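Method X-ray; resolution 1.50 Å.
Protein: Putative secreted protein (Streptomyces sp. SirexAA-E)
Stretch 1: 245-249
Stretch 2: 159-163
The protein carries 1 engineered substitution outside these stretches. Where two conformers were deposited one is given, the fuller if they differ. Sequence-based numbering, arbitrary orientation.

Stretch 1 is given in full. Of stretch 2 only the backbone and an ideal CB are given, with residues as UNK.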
# COMPACT_ATOMS: atom_id res chain seq x y z
N GLY A 245 19.23 -1.00 -4.24
CA GLY A 245 19.43 -2.38 -3.83
C GLY A 245 18.88 -2.66 -2.45
O GLY A 245 18.31 -1.78 -1.81
N THR A 246 19.06 -3.90 -1.99
CA THR A 246 18.47 -4.31 -0.72
C THR A 246 19.25 -3.75 0.47
O THR A 246 20.44 -3.41 0.37
CB THR A 246 18.42 -5.84 -0.59
OG1 THR A 246 19.75 -6.36 -0.54
CG2 THR A 246 17.66 -6.46 -1.77
N SER A 247 18.56 -3.69 1.61
CA SER A 247 19.16 -3.20 2.84
C SER A 247 19.99 -4.28 3.55
O SER A 247 20.85 -3.97 4.39
CB SER A 247 18.07 -2.70 3.80
OG SER A 247 17.29 -3.79 4.27
N TRP A 248 19.72 -5.53 3.20
CA TRP A 248 20.24 -6.69 3.93
C TRP A 248 21.23 -7.52 3.12
O TRP A 248 21.82 -8.48 3.64
CB TRP A 248 19.08 -7.58 4.39
CG TRP A 248 18.13 -7.91 3.25
CD1 TRP A 248 17.01 -7.20 2.89
CD2 TRP A 248 18.23 -9.00 2.32
NE1 TRP A 248 16.41 -7.80 1.80
CE2 TRP A 248 17.14 -8.90 1.44
CE3 TRP A 248 19.14 -10.06 2.16
CZ2 TRP A 248 16.93 -9.82 0.41
CZ3 TRP A 248 18.93 -10.96 1.13
CH2 TRP A 248 17.83 -10.84 0.27
N GLY A 249 21.42 -7.16 1.86
CA GLY A 249 22.33 -7.90 0.98
C GLY A 249 23.77 -8.01 1.46
O GLY A 249 24.45 -8.99 1.17
N UNK A 159 9.34 -4.35 -2.35
CA UNK A 159 10.40 -3.53 -1.76
C UNK A 159 11.44 -4.38 -1.06
O UNK A 159 11.12 -5.42 -0.49
CB UNK A 159 9.81 -2.52 -0.77
N UNK A 160 12.68 -3.91 -1.10
CA UNK A 160 13.78 -4.49 -0.33
C UNK A 160 13.91 -5.99 -0.56
O UNK A 160 14.20 -6.75 0.36
CB UNK A 160 13.58 -4.21 1.16
N UNK A 161 13.72 -6.41 -1.81
CA UNK A 161 13.73 -7.83 -2.14
C UNK A 161 14.78 -8.20 -3.17
O UNK A 161 15.23 -7.35 -3.95
CB UNK A 161 12.35 -8.25 -2.65
N UNK A 162 15.19 -9.46 -3.15
CA UNK A 162 16.09 -9.98 -4.17
C UNK A 162 15.42 -11.14 -4.89
O UNK A 162 15.09 -12.16 -4.26
CB UNK A 162 17.42 -10.42 -3.56
N UNK A 163 15.20 -10.99 -6.19
CA UNK A 163 14.70 -12.08 -7.01
C UNK A 163 15.87 -12.51 -7.90
O UNK A 163 16.35 -11.72 -8.73
CB UNK A 163 13.48 -11.67 -7.83

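Position 159 tells little from this side. Its backbone is extended, with phi/psi of -138/147, and no atom of stretch 1 lies within 5.5 Å of its ideal CB, so stretch 1 sets no preference and almost any residue that tolerates an extended conformation could be accommodated. The deposited residue is A159, whose methyl group takes no part in the contact; its carbonyl oxygen, however, becomes useful to a neighbour two places on.

Position 160 is where the two stretches come together, its CA lying 4.7 Å from the CA of T246. The CA-to-CB bond points sideways, yet three residues of stretch 1 come within reach of it: the ideal CB is 4.6 Å from NE1 of W248, 4.9 Å from OG of S247 and 5.2 Å from CA of T246. The backbone N of S247 also faces this space. NE1 of W248 is already met by the backbone O of position 160, 2.8 Å away. The donors left for the side chain are the backbone N-H and the hydroxyl of S247, so a short side chain ending in acceptors is favoured. The backbone angles of 53/39 are left-handed, a region that glycine, asparagine and aspartate enter more readily than most residues. Glycine would leave the donors at S247 without a side-chain partner, whereas asparagine or aspartate could reach them. The deposited residue is D160. With chi1 at -156° (t), its carboxylate approaches stretch 1 and grips S247 twice: N of S247 donates to OD1 of D160 at 2.7 Å, with an angle of 162°, and OG of S247 donates to OD2 of D160, also at 2.7 Å. Two acceptor oxygens thus meet two donors of one residue. The indole is served by the backbone instead, NE1 of W248 donating to O of D160 at 2.8 Å and 172°; this nearly linear bond lies at the ring edge, and because it uses a carbonyl it does not itself specify the side chain.

At position 161 the CA-to-CB bond points away from stretch 1, and nothing there comes within 5.5 Å of the ideal CB. The backbone makes the contact, its carbonyl O lying 3.4 Å from CG2 of T246. Many side chains would be compatible with stretch 1. The deposited S161 turns back on its own stretch, with OG donating to O of A159 at 3.0 Å.

Position 162 directs its CA-to-CB bond toward stretch 1, where the surroundings are apolar: the ideal CB is 3.9 Å from CH2 of W248 and 4.3 Å from CG2 of T246. Aliphatic residues would suit, as would a long chain that begins with methylenes and carries its polar end elsewhere. K162 is of the latter kind. Its CB packs 3.9 Å from CH2 of W248, while the extended chain, t through chi3, leads its end away from stretch 1.

Position 163 continues the strand, with angles of -109/114, beyond the reach of stretch 1. Beta-branched residues favour such a conformation, though stretch 1 chooses none. The deposited I163 fits this backbone and makes no contact across the stretches.

Stretch 2 (159-163) ADSKI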
# COMPACT_ATOMS: atom_id res chain seq x y z
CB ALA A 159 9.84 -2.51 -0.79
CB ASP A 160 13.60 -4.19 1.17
CG ASP A 160 14.92 -4.23 1.92
OD1 ASP A 160 15.96 -4.12 1.25
OD2 ASP A 160 14.94 -4.36 3.17
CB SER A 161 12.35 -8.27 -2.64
OG SER A 161 11.38 -8.16 -1.61
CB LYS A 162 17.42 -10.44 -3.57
CG LYS A 162 18.40 -10.96 -4.62
CD LYS A 162 19.73 -11.40 -4.03
CE LYS A 162 20.81 -11.46 -5.10
NZ LYS A 162 20.42 -12.31 -6.26
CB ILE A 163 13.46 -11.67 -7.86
CG1 ILE A 163 12.25 -11.39 -6.95
CG2 ILE A 163 13.08 -12.77 -8.84
CD1 ILE A 163 12.19 -10.00 -6.42
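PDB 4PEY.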